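Local coordinates for putative carbohydrate metabolism domain-containing protein (Bacteroides vulgatus, PDB 3S30), which is of unknown function but may act on carbohydrates, being a putative glycoside hydrolase with a galactose-binding-domain-like fold, at residues A[103-109]-A[121-125]. Numbering follows the deposited sequence.
With NA (sodium ion), chain C.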
loop_
_atom_site.group_PDB
_atom_site.type_symbol
_atom_site.label_atom_id
_atom_site.label_comp_id
_atom_site.label_asym_id
_atom_site.label_seq_id
_atom_site.Cartn_x
_atom_site.Cartn_y
_atom_site.Cartn_z
ATOM N N VAL A 103 4.191 -1.698 -14.918
ATOM C CA VAL A 103 4.679 -0.320 -14.824
ATOM C C VAL A 103 3.535 0.531 -14.273
ATOM O O VAL A 103 2.419 0.459 -14.781
ATOM C CB VAL A 103 5.141 0.220 -16.224
ATOM C CG1 VAL A 103 5.606 1.651 -16.136
ATOM C CG2 VAL A 103 6.258 -0.647 -16.788
ATOM N N PHE A 104 3.802 1.313 -13.232
ATOM C CA PHE A 104 2.751 2.069 -12.544
ATOM C C PHE A 104 3.108 3.554 -12.546
ATOM O O PHE A 104 4.187 3.958 -12.074
ATOM C CB PHE A 104 2.512 1.530 -11.113
ATOM C CG PHE A 104 2.413 0.016 -11.044
ATOM C CD1 PHE A 104 1.335 -0.651 -11.619
ATOM C CD2 PHE A 104 3.419 -0.740 -10.450
ATOM C CE1 PHE A 104 1.252 -2.050 -11.589
ATOM C CE2 PHE A 104 3.338 -2.144 -10.407
ATOM C CZ PHE A 104 2.252 -2.796 -10.982
ATOM N N ASN A 105 2.190 4.354 -13.093
ATOM C CA ASN A 105 2.420 5.769 -13.351
ATOM C C ASN A 105 1.666 6.708 -12.422
ATOM O O ASN A 105 2.039 7.870 -12.299
ATOM C CB ASN A 105 2.051 6.098 -14.797
ATOM C CG ASN A 105 2.899 5.348 -15.801
ATOM O OD1 ASN A 105 4.081 5.652 -15.979
ATOM N ND2 ASN A 105 2.304 4.348 -16.455
ATOM N N PHE A 106 0.609 6.224 -11.778
ATOM C CA PHE A 106 -0.190 7.039 -10.861
ATOM C C PHE A 106 -0.833 8.265 -11.533
ATOM O O PHE A 106 -0.973 9.321 -10.902
ATOM C CB PHE A 106 0.667 7.456 -9.656
ATOM C CG PHE A 106 1.484 6.329 -9.080
ATOM C CD1 PHE A 106 0.877 5.333 -8.322
ATOM C CD2 PHE A 106 2.849 6.244 -9.319
ATOM C CE1 PHE A 106 1.614 4.274 -7.807
ATOM C CE2 PHE A 106 3.601 5.187 -8.796
ATOM C CZ PHE A 106 2.975 4.205 -8.029
ATOM N N GLU A 107 -1.224 8.122 -12.803
ATOM C CA GLU A 107 -1.810 9.237 -13.581
ATOM C C GLU A 107 -3.309 9.343 -13.423
ATOM O O GLU A 107 -3.874 10.422 -13.573
ATOM C CB GLU A 107 -1.542 9.093 -15.100
ATOM C CG GLU A 107 -0.076 9.114 -15.516
ATOM C CD GLU A 107 0.667 10.401 -15.139
ATOM O OE1 GLU A 107 0.029 11.448 -14.882
ATOM O OE2 GLU A 107 1.914 10.356 -15.117
ATOM N N ASN A 108 -3.941 8.202 -13.170
ATOM C CA ASN A 108 -5.362 8.023 -13.365
ATOM C C ASN A 108 -6.074 7.827 -12.041
ATOM O O ASN A 108 -5.622 7.058 -11.188
ATOM C CB ASN A 108 -5.614 6.783 -14.234
ATOM C CG ASN A 108 -4.902 6.836 -15.594
ATOM O OD1 ASN A 108 -4.031 6.005 -15.890
ATOM N ND2 ASN A 108 -5.295 7.787 -16.433
ATOM N N VAL A 109 -7.199 8.518 -11.883
ATOM C CA VAL A 109 -8.078 8.318 -10.744
ATOM C C VAL A 109 -9.521 8.375 -11.199
ATOM O O VAL A 109 -9.838 8.998 -12.218
ATOM C CB VAL A 109 -7.864 9.377 -9.623
ATOM C CG1 VAL A 109 -6.488 9.193 -8.964
ATOM C CG2 VAL A 109 -8.042 10.789 -10.156
ATOM N N VAL A 121 -9.902 6.473 -6.320
ATOM C CA VAL A 121 -9.379 5.121 -6.514
ATOM C C VAL A 121 -8.453 5.221 -7.715
ATOM O O VAL A 121 -8.866 5.685 -8.776
ATOM C CB VAL A 121 -10.505 4.066 -6.782
ATOM C CG1 VAL A 121 -9.909 2.666 -6.897
ATOM C CG2 VAL A 121 -11.570 4.083 -5.665
ATOM N N LEU A 122 -7.196 4.831 -7.538
ATOM C CA LEU A 122 -6.215 4.915 -8.606
ATOM C C LEU A 122 -6.259 3.614 -9.393
ATOM O O LEU A 122 -6.454 2.540 -8.819
ATOM C CB LEU A 122 -4.794 5.149 -8.077
ATOM C CG LEU A 122 -4.398 6.510 -7.492
ATOM C CD1 LEU A 122 -5.096 6.763 -6.182
ATOM C CD2 LEU A 122 -2.881 6.595 -7.301
ATOM N N TYR A 123 -6.081 3.720 -10.707
ATOM C CA TYR A 123 -5.992 2.550 -11.559
ATOM C C TYR A 123 -4.927 2.703 -12.649
ATOM O O TYR A 123 -4.531 3.808 -12.992
ATOM C CB TYR A 123 -7.359 2.247 -12.175
ATOM C CG TYR A 123 -7.924 3.339 -13.041
ATOM C CD1 TYR A 123 -8.680 4.372 -12.488
ATOM C CD2 TYR A 123 -7.730 3.331 -14.427
ATOM C CE1 TYR A 123 -9.220 5.377 -13.289
ATOM C CE2 TYR A 123 -8.272 4.332 -15.242
ATOM C CZ TYR A 123 -9.018 5.345 -14.663
ATOM O OH TYR A 123 -9.560 6.331 -15.444
ATOM N N GLU A 124 -4.485 1.573 -13.188
ATOM C CA GLU A 124 -3.508 1.539 -14.280
ATOM C C GLU A 124 -4.022 0.618 -15.385
ATOM O O GLU A 124 -4.221 -0.576 -15.158
ATOM C CB GLU A 124 -2.164 1.014 -13.756
ATOM C CG GLU A 124 -0.985 1.151 -14.744
ATOM C CD GLU A 124 -0.485 2.581 -14.895
ATOM O OE1 GLU A 124 -0.517 3.341 -13.901
ATOM O OE2 GLU A 124 -0.048 2.940 -16.006
ATOM N N ALA A 125 -4.235 1.179 -16.573
ATOM C CA ALA A 125 -4.700 0.424 -17.743
ATOM C C ALA A 125 -3.662 0.503 -18.854
ATOM O O ALA A 125 -3.153 1.584 -19.150
ATOM C CB ALA A 125 -6.038 0.975 -18.242
HETATM NA NA NA C . 3.587 9.503 -12.931
HETATM O O HOH W 1 1.204 0.968 -17.674
HETATM O O HOH W 2 -1.056 3.691 -11.161
HETATM O O HOH W 3 -1.551 5.720 -14.329
HETATM O O HOH W 4 -3.085 5.598 -11.564
#
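Behind the sodium-binding loop 105-107 of this galactose-binding-domain-like fold, which leads from strand 103-104 into strand 108-114, Glu124 near the end of hairpin strand 117-124 acts from the second shell. Its carboxylate takes two hydrogen bonds from Asn105: the backbone N reaches OE1 at 3.0 Å, almost straight (175°) but from well above the carboxylate plane, and ND2 reaches OE2 at 2.8 Å, also from above that plane, though OE2 lies near the Asn105 amide plane. CG of Glu124, anti to the backbone N (chi1 -170°), rests against Val103 O, and the bend at chi2 turns the carboxylate to Asn105. One water links OE1 to Phe106 N, another joins OE2 to Val103 O. With an alanine here, Asn105 N and ND2 would probably lose their acceptors, and these two waters an anchor. On its far side the loop binds sodium through Asn105 O (2.3 Å) and, more distantly, Glu107 OE2; Asn165 and Asp343 complete the site. In the hairpin, Val109 and Leu122 lie side by side, CG1 to CG at 3.7 Å, packing on Ile157, while Leu122 CD2 meets the Phe106 ring at its edge. On the opposite face, Asn108 CB makes a CH-pi contact over the Tyr123 ring, 3.8 Å from its centroid.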